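Local coordinates for protein TarM (Staphylococcus aureus subsp. aureus 21178, PDB 4X7R) that is a glycosyltransferase of the GT-B fold, with two Rossmann-like domains facing a cleft that holds UDP and sugar ligands here, at residues I4-H9 with F23-E28; G45-I50 with T64-V69; S303-I308 with E485-L490. The protein carries 1 engineered substitution. One frame throughout, in Å; residues are numbered along the deposited sequence.

Interaction 1: I4-H9 with F23-E28. With SUS (2-deoxy-3,6-di-O-sulfo-2-(sulfoamino)-alpha-D-glucopyranose), chain C; BDP (beta-D-glucopyranuronic acid), chain B.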
loop_
_atom_site.group_PDB
_atom_site.type_symbol
_atom_site.label_atom_id
_atom_site.label_comp_id
_atom_site.label_asym_id
_atom_site.label_seq_id
_atom_site.Cartn_x
_atom_site.Cartn_y
_atom_site.Cartn_z
ATOM N N ILE A 4 -16.887 -4.890 -10.690
ATOM C CA ILE A 4 -15.436 -4.776 -10.724
ATOM C C ILE A 4 -14.772 -5.295 -9.440
ATOM O O ILE A 4 -15.245 -5.025 -8.330
ATOM C CB ILE A 4 -15.067 -3.308 -11.084
ATOM C CG1 ILE A 4 -15.631 -2.925 -12.479
ATOM C CG2 ILE A 4 -13.569 -3.074 -11.026
ATOM C CD1 ILE A 4 -15.515 -1.432 -12.820
ATOM N N PHE A 5 -13.656 -6.027 -9.619
ATOM C CA PHE A 5 -12.831 -6.600 -8.550
ATOM C C PHE A 5 -11.420 -6.138 -8.793
ATOM O O PHE A 5 -10.832 -6.418 -9.834
ATOM C CB PHE A 5 -12.924 -8.143 -8.532
ATOM C CG PHE A 5 -14.339 -8.654 -8.378
ATOM C CD1 PHE A 5 -15.169 -8.795 -9.487
ATOM C CD2 PHE A 5 -14.829 -9.029 -7.128
ATOM C CE1 PHE A 5 -16.482 -9.270 -9.344
ATOM C CE2 PHE A 5 -16.142 -9.495 -6.981
ATOM C CZ PHE A 5 -16.957 -9.615 -8.092
ATOM N N MET A 6 -10.908 -5.361 -7.856
ATOM C CA MET A 6 -9.620 -4.692 -7.943
ATOM C C MET A 6 -8.666 -5.300 -6.967
ATOM O O MET A 6 -8.880 -5.230 -5.770
ATOM C CB MET A 6 -9.791 -3.176 -7.746
ATOM C CG MET A 6 -10.864 -2.605 -8.627
ATOM S SD MET A 6 -11.126 -0.813 -8.571
ATOM C CE MET A 6 -11.086 -0.464 -6.835
ATOM N N MET A 7 -7.626 -5.919 -7.493
ATOM C CA MET A 7 -6.685 -6.734 -6.758
ATOM C C MET A 7 -5.404 -6.099 -6.353
ATOM O O MET A 7 -4.727 -5.426 -7.145
ATOM C CB MET A 7 -6.432 -8.024 -7.524
ATOM C CG MET A 7 -7.685 -8.860 -7.668
ATOM S SD MET A 7 -7.561 -9.876 -9.149
ATOM C CE MET A 7 -5.982 -10.562 -8.908
ATOM N N VAL A 8 -5.086 -6.296 -5.092
ATOM C CA VAL A 8 -3.860 -5.806 -4.452
ATOM C C VAL A 8 -3.456 -6.809 -3.351
ATOM O O VAL A 8 -4.292 -7.593 -2.882
ATOM C CB VAL A 8 -4.073 -4.351 -3.929
ATOM C CG1 VAL A 8 -5.034 -4.276 -2.727
ATOM C CG2 VAL A 8 -2.760 -3.658 -3.623
ATOM N N HIS A 9 -2.185 -6.790 -2.946
ATOM C CA HIS A 9 -1.697 -7.657 -1.887
ATOM C C HIS A 9 -2.531 -7.518 -0.601
ATOM O O HIS A 9 -3.080 -8.512 -0.122
ATOM C CB HIS A 9 -0.221 -7.327 -1.606
ATOM C CG HIS A 9 0.318 -7.997 -0.391
ATOM N ND1 HIS A 9 0.164 -9.360 -0.191
ATOM C CD2 HIS A 9 1.033 -7.478 0.636
ATOM C CE1 HIS A 9 0.740 -9.616 0.969
ATOM N NE2 HIS A 9 1.289 -8.522 1.499
ATOM N N PHE A 23 -9.079 3.285 -3.788
ATOM C CA PHE A 23 -10.192 3.793 -2.970
ATOM C C PHE A 23 -11.007 4.867 -3.713
ATOM O O PHE A 23 -12.249 4.882 -3.636
ATOM C CB PHE A 23 -9.661 4.384 -1.646
ATOM C CG PHE A 23 -9.070 3.424 -0.634
ATOM C CD1 PHE A 23 -9.583 2.137 -0.483
ATOM C CD2 PHE A 23 -8.026 3.822 0.202
ATOM C CE1 PHE A 23 -9.043 1.256 0.459
ATOM C CE2 PHE A 23 -7.493 2.941 1.147
ATOM C CZ PHE A 23 -8.009 1.666 1.272
ATOM N N ASN A 24 -10.301 5.792 -4.401
ATOM C CA ASN A 24 -10.958 6.851 -5.145
ATOM C C ASN A 24 -11.605 6.283 -6.404
ATOM O O ASN A 24 -12.712 6.696 -6.738
ATOM C CB ASN A 24 -9.997 8.009 -5.480
ATOM C CG ASN A 24 -10.749 9.230 -5.945
ATOM O OD1 ASN A 24 -11.747 9.614 -5.344
ATOM N ND2 ASN A 24 -10.302 9.864 -7.020
ATOM N N ARG A 25 -10.948 5.307 -7.067
ATOM C CA ARG A 25 -11.506 4.634 -8.248
ATOM C C ARG A 25 -12.783 3.900 -7.871
ATOM O O ARG A 25 -13.733 3.892 -8.642
ATOM C CB ARG A 25 -10.497 3.636 -8.847
ATOM C CG ARG A 25 -10.844 3.269 -10.305
ATOM C CD ARG A 25 -10.071 2.101 -10.867
ATOM N NE ARG A 25 -8.622 2.297 -10.757
ATOM C CZ ARG A 25 -7.775 1.350 -10.381
ATOM N NH1 ARG A 25 -8.220 0.145 -10.060
ATOM N NH2 ARG A 25 -6.477 1.607 -10.297
ATOM N N SER A 26 -12.798 3.253 -6.685
ATOM C CA SER A 26 -13.985 2.524 -6.222
ATOM C C SER A 26 -15.131 3.497 -6.040
ATOM O O SER A 26 -16.247 3.240 -6.514
ATOM C CB SER A 26 -13.694 1.797 -4.915
ATOM O OG SER A 26 -14.895 1.182 -4.506
ATOM N N LYS A 27 -14.860 4.640 -5.392
ATOM C CA LYS A 27 -15.882 5.685 -5.189
ATOM C C LYS A 27 -16.468 6.146 -6.540
ATOM O O LYS A 27 -17.680 6.247 -6.673
ATOM C CB LYS A 27 -15.302 6.887 -4.420
ATOM C CG LYS A 27 -16.342 7.996 -4.219
ATOM C CD LYS A 27 -15.748 9.349 -4.018
ATOM C CE LYS A 27 -15.949 10.237 -5.219
ATOM N NZ LYS A 27 -14.716 11.024 -5.520
ATOM N N GLU A 28 -15.607 6.367 -7.545
ATOM C CA GLU A 28 -16.054 6.818 -8.877
ATOM C C GLU A 28 -16.892 5.776 -9.616
ATOM O O GLU A 28 -17.910 6.142 -10.185
ATOM C CB GLU A 28 -14.881 7.343 -9.719
ATOM C CG GLU A 28 -14.279 8.630 -9.167
ATOM C CD GLU A 28 -15.198 9.837 -9.019
ATOM O OE1 GLU A 28 -16.304 9.843 -9.609
ATOM O OE2 GLU A 28 -14.798 10.790 -8.313
HETATM N N2 SUS C . 2.036 -12.371 -2.275
HETATM C C1 SUS C . 4.020 -12.182 -0.830
HETATM S S1 SUS C . 0.622 -12.906 -1.365
HETATM C C2 SUS C . 2.836 -11.455 -1.442
HETATM S S2 SUS C . 5.627 -7.798 2.202
HETATM C C3 SUS C . 3.326 -10.239 -2.258
HETATM O O3 SUS C . 2.207 -9.476 -2.757
HETATM S S3 SUS C . 1.975 -9.420 -4.266
HETATM C C4 SUS C . 4.265 -9.327 -1.456
HETATM O O4 SUS C . 4.804 -8.420 -2.397
HETATM C C5 SUS C . 5.395 -10.174 -0.771
HETATM O O5 SUS C . 4.794 -11.265 -0.011
HETATM C C6 SUS C . 6.207 -9.403 0.268
HETATM O O6 SUS C . 5.297 -8.931 1.245
HETATM O O1S SUS C . -0.308 -11.715 -1.148
HETATM O O2S SUS C . -0.037 -13.997 -2.196
HETATM O O3S SUS C . 1.043 -13.462 -0.006
HETATM O O4S SUS C . 4.336 -7.401 2.925
HETATM O O5S SUS C . 6.684 -8.288 3.195
HETATM O O6S SUS C . 6.161 -6.591 1.423
HETATM O O7S SUS C . 3.246 -8.879 -4.891
HETATM O O8S SUS C . 0.810 -8.492 -4.616
HETATM O O9S SUS C . 1.691 -10.815 -4.811
HETATM C C1 BDP B . 4.877 -7.111 -1.829
HETATM C C2 BDP B . 6.168 -6.421 -2.348
HETATM C C3 BDP B . 6.236 -4.970 -1.869
HETATM C C4 BDP B . 4.874 -4.211 -2.116
HETATM C C5 BDP B . 3.687 -5.071 -1.560
HETATM C C6 BDP B . 2.309 -4.411 -1.787
HETATM O O2 BDP B . 7.304 -7.135 -1.878
HETATM O O3 BDP B . 7.324 -4.304 -2.549
HETATM O O4 BDP B . 4.922 -2.995 -1.376
HETATM O O5 BDP B . 3.695 -6.379 -2.193
HETATM O O6A BDP B . 1.869 -4.385 -2.961
HETATM O O6B BDP B . 1.689 -4.022 -0.768
#
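Met6, on strand 3-7, meets Arg25 and Ser26, on helix 17-31, in a small buried contact made chiefly by side chains. Its non-polar part is the Met6 thioether. CG lies anti to the carbonyl carbon (chi1 -50°), and the chain stays extended to SD, then bends at its last torsion and lays the methyl against the helix. Met6 CE thereby rests 3.9 Å from Ser26 CB, touching carbon rather than the hydroxyl.

The second kind of contact sets sulfur beside charge. Arg25 NH1 lies 3.4 Å from Met6 SD, and the sulfur stands oblique to the guanidinium plane; Arg25 CD also packs on Met6 SD, at 3.9 Å. The polar ends are satisfied by other parts of the chain: Arg25 NH2 forms a salt bridge with Asp226, which probably helps to fix the guanidinium beside the sulfur, while Ser26 OG bonds to Ala36 O and to Thr64 OG1.

Sugar contacts occupy the far end of 4-9. His9 ND1 donates to SUS O1S, an oxygen of the sulfoamino group, over 2.6 Å, a short bond bent to 140° at the hydrogen. That oxygen lies in the ring plane, as does BDP O6B, 3.8 Å from His9 CD2 at another part of the edge, while SUS C4 sits over the centre of one face, 4.1 Å above it. Ser230 and Lys233 also bond to SUS. Strand 3-7, helix 17-31 and strand 36-40 form a beta-alpha-beta unit of the N-terminal Rossmann-like domain of a GT-B fold, with a ligand-binding loop following its first strand.

Interaction 2: G45-I50 with T64-V69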
loop_
_atom_site.group_PDB
_atom_site.type_symbol
_atom_site.label_atom_id
_atom_site.label_comp_id
_atom_site.label_asym_id
_atom_site.label_seq_id
_atom_site.Cartn_x
_atom_site.Cartn_y
_atom_site.Cartn_z
ATOM N N GLY A 45 -4.915 -10.993 11.388
ATOM C CA GLY A 45 -5.767 -11.467 12.462
ATOM C C GLY A 45 -6.862 -10.456 12.790
ATOM O O GLY A 45 -7.914 -10.846 13.294
ATOM N N ASN A 46 -6.651 -9.143 12.480
ATOM C CA ASN A 46 -7.578 -8.035 12.780
ATOM C C ASN A 46 -8.019 -7.202 11.536
ATOM O O ASN A 46 -8.043 -5.967 11.604
ATOM C CB ASN A 46 -6.917 -7.109 13.820
ATOM C CG ASN A 46 -5.726 -6.300 13.305
ATOM O OD1 ASN A 46 -5.080 -6.630 12.301
ATOM N ND2 ASN A 46 -5.445 -5.182 13.953
ATOM N N TYR A 47 -8.398 -7.858 10.430
ATOM C CA TYR A 47 -8.818 -7.137 9.225
ATOM C C TYR A 47 -10.050 -6.243 9.400
ATOM O O TYR A 47 -10.098 -5.132 8.849
ATOM C CB TYR A 47 -8.991 -8.060 8.017
ATOM C CG TYR A 47 -8.026 -7.744 6.902
ATOM C CD1 TYR A 47 -7.846 -6.433 6.458
ATOM C CD2 TYR A 47 -7.310 -8.755 6.268
ATOM C CE1 TYR A 47 -6.935 -6.134 5.446
ATOM C CE2 TYR A 47 -6.422 -8.469 5.234
ATOM C CZ TYR A 47 -6.249 -7.157 4.821
ATOM O OH TYR A 47 -5.341 -6.861 3.839
ATOM N N ASP A 48 -11.026 -6.716 10.197
ATOM C CA ASP A 48 -12.263 -6.005 10.525
ATOM C C ASP A 48 -11.950 -4.623 11.118
ATOM O O ASP A 48 -12.562 -3.637 10.712
ATOM C CB ASP A 48 -13.125 -6.886 11.471
ATOM C CG ASP A 48 -14.436 -6.295 11.965
ATOM O OD1 ASP A 48 -15.111 -5.581 11.171
ATOM O OD2 ASP A 48 -14.817 -6.585 13.131
ATOM N N GLU A 49 -10.944 -4.535 12.000
ATOM C CA GLU A 49 -10.516 -3.266 12.605
ATOM C C GLU A 49 -9.815 -2.324 11.616
ATOM O O GLU A 49 -9.914 -1.100 11.776
ATOM C CB GLU A 49 -9.641 -3.500 13.851
ATOM C CG GLU A 49 -10.370 -4.088 15.060
ATOM C CD GLU A 49 -11.817 -3.675 15.310
ATOM O OE1 GLU A 49 -12.714 -4.494 15.007
ATOM O OE2 GLU A 49 -12.057 -2.558 15.827
ATOM N N ILE A 50 -9.081 -2.883 10.619
ATOM C CA ILE A 50 -8.367 -2.091 9.599
ATOM C C ILE A 50 -9.419 -1.391 8.715
ATOM O O ILE A 50 -9.348 -0.174 8.516
ATOM C CB ILE A 50 -7.381 -2.959 8.753
ATOM C CG1 ILE A 50 -6.311 -3.732 9.606
ATOM C CG2 ILE A 50 -6.762 -2.170 7.588
ATOM C CD1 ILE A 50 -5.294 -2.895 10.411
ATOM N N THR A 64 -17.332 0.504 -0.538
ATOM C CA THR A 64 -16.273 -0.424 -0.928
ATOM C C THR A 64 -16.180 -1.617 0.031
ATOM O O THR A 64 -15.995 -1.449 1.240
ATOM C CB THR A 64 -14.930 0.266 -1.070
ATOM O OG1 THR A 64 -15.089 1.475 -1.804
ATOM C CG2 THR A 64 -13.867 -0.639 -1.710
ATOM N N LYS A 65 -16.285 -2.817 -0.530
ATOM C CA LYS A 65 -16.092 -4.054 0.202
ATOM C C LYS A 65 -14.658 -4.491 -0.022
ATOM O O LYS A 65 -14.072 -4.219 -1.081
ATOM C CB LYS A 65 -17.004 -5.172 -0.349
ATOM C CG LYS A 65 -18.502 -4.943 -0.166
ATOM C CD LYS A 65 -19.313 -6.085 -0.772
ATOM C CE LYS A 65 -20.704 -5.655 -1.212
ATOM N NZ LYS A 65 -20.694 -5.012 -2.569
ATOM N N MET A 66 -14.100 -5.196 0.962
ATOM C CA MET A 66 -12.843 -5.889 0.791
ATOM C C MET A 66 -13.121 -7.367 0.876
ATOM O O MET A 66 -13.602 -7.854 1.903
ATOM C CB MET A 66 -11.734 -5.470 1.754
ATOM C CG MET A 66 -10.389 -6.101 1.375
ATOM S SD MET A 66 -9.188 -6.294 2.723
ATOM C CE MET A 66 -10.186 -7.386 3.878
ATOM N N TYR A 67 -12.851 -8.083 -0.209
ATOM C CA TYR A 67 -12.909 -9.546 -0.243
ATOM C C TYR A 67 -11.466 -10.025 0.023
ATOM O O TYR A 67 -10.544 -9.561 -0.630
ATOM C CB TYR A 67 -13.355 -10.046 -1.611
ATOM C CG TYR A 67 -14.772 -9.666 -1.943
ATOM C CD1 TYR A 67 -15.852 -10.340 -1.363
ATOM C CD2 TYR A 67 -15.047 -8.655 -2.865
ATOM C CE1 TYR A 67 -17.174 -10.013 -1.695
ATOM C CE2 TYR A 67 -16.362 -8.324 -3.203
ATOM C CZ TYR A 67 -17.420 -8.992 -2.604
ATOM O OH TYR A 67 -18.705 -8.676 -2.941
ATOM N N ASN A 68 -11.265 -10.889 1.017
ATOM C CA ASN A 68 -9.951 -11.415 1.349
ATOM C C ASN A 68 -10.004 -12.964 1.320
ATOM O O ASN A 68 -10.980 -13.549 1.776
ATOM C CB ASN A 68 -9.471 -10.857 2.688
ATOM C CG ASN A 68 -8.158 -11.454 3.148
ATOM O OD1 ASN A 68 -8.111 -12.475 3.863
ATOM N ND2 ASN A 68 -7.063 -10.859 2.703
ATOM N N VAL A 69 -8.983 -13.606 0.739
ATOM C CA VAL A 69 -8.884 -15.073 0.586
ATOM C C VAL A 69 -9.026 -15.829 1.927
ATOM O O VAL A 69 -9.774 -16.785 1.978
ATOM C CB VAL A 69 -7.621 -15.511 -0.238
ATOM C CG1 VAL A 69 -6.317 -15.083 0.441
ATOM C CG2 VAL A 69 -7.627 -17.020 -0.508
#
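Tyr47 of helix 47-56 faces Met66 and Asn68 of strand 66-68, inside the beta-alpha-beta unit formed by strand 36-40, helix 47-56 and this edge strand of the parallel sheet. From CB, which points toward the strand, the Tyr47 chain leads into a ring crossed at about a right angle by the Met66 side chain. Tyr47 CG lies 3.7 Å from Met66 CE, and CD1 is slightly nearer to the same methyl. Farther out, CE1 comes to 3.5 Å from Met66 SD, with CZ also against the sulfur. Methyl and thioether thus share one face: CE sits 3.6 Å from the ring centroid and 12° off the normal, a CH-pi contact, and SD completes a Met-aromatic pair. The bend at the last Met66 torsion (chi3 59°) folds the methyl back over the ring centre.

On the CE2 side the partner is the Asn68 amide, oblique to the ring and with its plane turned 53° from it. ND2 is held by Thr40 OG1 and Asp42 O, while OD1 caps the following helix at Glu71 N. At the tip, Tyr47 OH is hydrogen-bonded to Asp42 OD1 and Leu11 N, and lies 4.0 Å from Met66 SD.

Interaction 3: S303-I308 with E485-L490. With 3YW ((2S)-2,3-dihydroxypropyl 2-acetamido-2-deoxy-alpha-D-glucopyranoside), chain F.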
loop_
_atom_site.group_PDB
_atom_site.type_symbol
_atom_site.label_atom_id
_atom_site.label_comp_id
_atom_site.label_asym_id
_atom_site.label_seq_id
_atom_site.Cartn_x
_atom_site.Cartn_y
_atom_site.Cartn_z
ATOM N N SER A 303 -5.458 8.131 -16.842
ATOM C CA SER A 303 -5.012 8.840 -15.633
ATOM C C SER A 303 -5.731 8.287 -14.402
ATOM O O SER A 303 -6.861 7.804 -14.514
ATOM C CB SER A 303 -5.403 10.318 -15.728
ATOM O OG SER A 303 -5.202 11.012 -14.503
ATOM N N ASN A 304 -5.121 8.462 -13.217
ATOM C CA ASN A 304 -5.822 8.168 -11.967
ATOM C C ASN A 304 -6.968 9.167 -11.905
ATOM O O ASN A 304 -6.825 10.306 -12.398
ATOM C CB ASN A 304 -4.942 8.493 -10.757
ATOM C CG ASN A 304 -3.954 7.432 -10.411
ATOM O OD1 ASN A 304 -4.307 6.262 -10.305
ATOM N ND2 ASN A 304 -2.688 7.825 -10.271
ATOM N N PHE A 305 -8.086 8.772 -11.255
ATOM C CA PHE A 305 -9.180 9.699 -11.027
ATOM C C PHE A 305 -8.658 10.744 -10.042
ATOM O O PHE A 305 -7.810 10.433 -9.199
ATOM C CB PHE A 305 -10.379 8.984 -10.405
ATOM C CG PHE A 305 -11.301 8.270 -11.365
ATOM C CD1 PHE A 305 -12.199 8.984 -12.161
ATOM C CD2 PHE A 305 -11.290 6.878 -11.457
ATOM C CE1 PHE A 305 -13.101 8.314 -13.004
ATOM C CE2 PHE A 305 -12.183 6.211 -12.304
ATOM C CZ PHE A 305 -13.096 6.936 -13.059
ATOM N N VAL A 306 -9.160 11.964 -10.140
ATOM C CA VAL A 306 -8.746 13.056 -9.270
ATOM C C VAL A 306 -9.935 13.573 -8.451
ATOM O O VAL A 306 -11.044 13.729 -8.978
ATOM C CB VAL A 306 -7.967 14.168 -10.055
ATOM C CG1 VAL A 306 -8.887 15.040 -10.893
ATOM C CG2 VAL A 306 -7.184 15.033 -9.118
ATOM N N LYS A 307 -9.717 13.768 -7.148
ATOM C CA LYS A 307 -10.763 14.252 -6.254
ATOM C C LYS A 307 -10.596 15.742 -6.088
ATOM O O LYS A 307 -9.662 16.189 -5.424
ATOM C CB LYS A 307 -10.722 13.520 -4.899
ATOM C CG LYS A 307 -11.941 13.798 -4.012
ATOM C CD LYS A 307 -11.747 13.276 -2.578
ATOM C CE LYS A 307 -12.130 11.828 -2.305
ATOM N NZ LYS A 307 -13.596 11.597 -2.440
ATOM N N ILE A 308 -11.464 16.505 -6.741
ATOM C CA ILE A 308 -11.444 17.956 -6.658
ATOM C C ILE A 308 -12.439 18.399 -5.599
ATOM O O ILE A 308 -13.654 18.408 -5.819
ATOM C CB ILE A 308 -11.595 18.686 -8.022
ATOM C CG1 ILE A 308 -10.425 18.323 -8.967
ATOM C CG2 ILE A 308 -11.647 20.223 -7.819
ATOM C CD1 ILE A 308 -10.793 18.179 -10.399
ATOM N N GLU A 485 -15.228 7.585 -18.933
ATOM C CA GLU A 485 -15.514 7.192 -20.322
ATOM C C GLU A 485 -14.385 6.357 -20.933
ATOM O O GLU A 485 -14.674 5.468 -21.716
ATOM C CB GLU A 485 -15.802 8.410 -21.185
ATOM C CG GLU A 485 -17.168 9.022 -20.909
ATOM C CD GLU A 485 -17.235 10.489 -21.312
ATOM O OE1 GLU A 485 -16.440 10.911 -22.184
ATOM O OE2 GLU A 485 -18.063 11.228 -20.731
ATOM N N LYS A 486 -13.108 6.621 -20.551
ATOM C CA LYS A 486 -11.963 5.834 -20.993
ATOM C C LYS A 486 -12.051 4.396 -20.517
ATOM O O LYS A 486 -11.776 3.491 -21.305
ATOM C CB LYS A 486 -10.625 6.468 -20.575
ATOM C CG LYS A 486 -10.242 7.599 -21.540
ATOM C CD LYS A 486 -9.145 8.467 -20.940
ATOM C CE LYS A 486 -8.860 9.640 -21.866
ATOM N NZ LYS A 486 -7.502 10.167 -21.619
ATOM N N TRP A 487 -12.440 4.187 -19.247
ATOM C CA TRP A 487 -12.628 2.860 -18.667
ATOM C C TRP A 487 -13.804 2.156 -19.329
ATOM O O TRP A 487 -13.680 0.979 -19.665
ATOM C CB TRP A 487 -12.889 2.949 -17.141
ATOM C CG TRP A 487 -11.639 3.096 -16.310
ATOM C CD1 TRP A 487 -11.263 4.185 -15.575
ATOM C CD2 TRP A 487 -10.629 2.088 -16.089
ATOM N NE1 TRP A 487 -10.075 3.926 -14.922
ATOM C CE2 TRP A 487 -9.669 2.642 -15.217
ATOM C CE3 TRP A 487 -10.438 0.783 -16.566
ATOM C CZ2 TRP A 487 -8.564 1.905 -14.757
ATOM C CZ3 TRP A 487 -9.337 0.059 -16.128
ATOM C CH2 TRP A 487 -8.416 0.617 -15.234
ATOM N N LEU A 488 -14.949 2.857 -19.478
ATOM C CA LEU A 488 -16.188 2.334 -20.102
ATOM C C LEU A 488 -15.973 1.914 -21.569
ATOM O O LEU A 488 -16.508 0.897 -21.994
ATOM C CB LEU A 488 -17.373 3.327 -19.953
ATOM C CG LEU A 488 -17.946 3.456 -18.530
ATOM C CD1 LEU A 488 -19.159 4.386 -18.499
ATOM C CD2 LEU A 488 -18.415 2.101 -17.987
ATOM N N ASN A 489 -15.141 2.658 -22.299
ATOM C CA ASN A 489 -14.744 2.354 -23.675
ATOM C C ASN A 489 -14.116 0.930 -23.766
ATOM O O ASN A 489 -14.453 0.178 -24.677
ATOM C CB ASN A 489 -13.751 3.413 -24.165
ATOM C CG ASN A 489 -13.305 3.216 -25.591
ATOM O OD1 ASN A 489 -14.116 3.072 -26.506
ATOM N ND2 ASN A 489 -12.003 3.156 -25.791
ATOM N N LEU A 490 -13.256 0.561 -22.795
ATOM C CA LEU A 490 -12.625 -0.770 -22.691
ATOM C C LEU A 490 -13.618 -1.843 -22.259
ATOM O O LEU A 490 -13.670 -2.906 -22.881
ATOM C CB LEU A 490 -11.431 -0.758 -21.713
ATOM C CG LEU A 490 -10.257 0.118 -22.090
ATOM C CD1 LEU A 490 -9.174 0.071 -21.013
ATOM C CD2 LEU A 490 -9.681 -0.266 -23.481
HETATM O O3A 3YW F . 4.710 -0.057 -5.989
HETATM C C4A 3YW F . 2.217 2.738 -5.886
HETATM C C5A 3YW F . 3.540 2.026 -5.745
HETATM O O5 3YW F . 0.767 4.675 -7.785
HETATM C C6A 3YW F . 3.470 0.595 -6.218
HETATM C C5 3YW F . 0.243 6.006 -7.682
HETATM C C6 3YW F . -1.238 5.907 -7.963
HETATM C C4 3YW F . 1.016 6.909 -8.641
HETATM O O6 3YW F . -1.500 5.366 -9.249
HETATM C C3 3YW F . 2.457 7.002 -8.151
HETATM O O4 3YW F . 0.447 8.213 -8.653
HETATM O O3 3YW F . 3.255 7.812 -9.015
HETATM O O7 3YW F . 5.710 5.242 -8.819
HETATM C C7 3YW F . 5.513 5.575 -7.655
HETATM C C8 3YW F . 6.640 5.859 -6.708
HETATM N N2 3YW F . 4.284 5.715 -7.157
HETATM C C2 3YW F . 3.080 5.618 -7.968
HETATM C C1 3YW F . 2.137 4.530 -7.424
HETATM O O1 3YW F . 2.339 4.147 -6.093
HETATM O O2 3YW F . 3.941 2.064 -4.376
HETATM O O HOH W 1 -8.498 5.529 -13.618
HETATM O O HOH W 2 -6.706 9.975 -18.951
#
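Phe305 and Trp487 supply the direct contact between the 303-308 loop and helix 480-492. Their planes are near parallel, 20° apart, but the rings are slid past one another: the centroids of the phenyl ring and the indole five-membered ring stand 5.8 Å apart and barely overlap. Contact is left to the near atoms, Phe305 CE2 lying 4.0 Å from Trp487 CD1, with CZ and NE1 just beyond. Phe305 CG is turned anti to its carbonyl carbon (chi1 -83°), which swings the far end of the ring toward the helix although CB does not point there.

Water carries the polar part. One molecule, in the indole plane, accepts from Trp487 NE1 at 2.6 Å and donates to Ser303 O at 2.9 Å, satisfying the buried N-H. Another accepts from Ser303 N and from Lys486 NZ, the latter at 2.8 Å.

The ligand side belongs to Asn304. Its amide meets the hydroxyl O6 of 3YW with both ends: ND2 donates weakly to 3YW O6 at 2.9 Å, and OD1 receives a weak bond from it. Gln405 bonds to Asn304 N and Ser303 OG, which probably helps to position the loop at the 3YW pocket. Asn24, Arg25 and Glu28 of helix 17-31 pack on Phe305, Phe29 meets Trp487 edge-to-face, and helix 407-414 touches Asn304 and Val306; the loop itself runs between strands 299-301 and 320-324.

How the interactions relate
From the N terminus, interaction 1 closes a short connection between strand 3-7 and helix 17-31; interaction 2 then closes the one between helix 47-56 and strand 66-68. Interaction 3 spans a far longer separation, bringing the C-terminal helix 480-492 back to the 303-308 loop and to the first beta-alpha-beta unit, where it lies beside helix 17-31. The three follow in series, with none nested or crossed. Interactions 1 and 2 serve one parallel sheet and touch through Phe5 packing on Tyr67. Helix 17-31 carries one side of interaction 1 and also abuts interaction 3. Interactions 2 and 3 remain apart, their centres about 26 Å from each other.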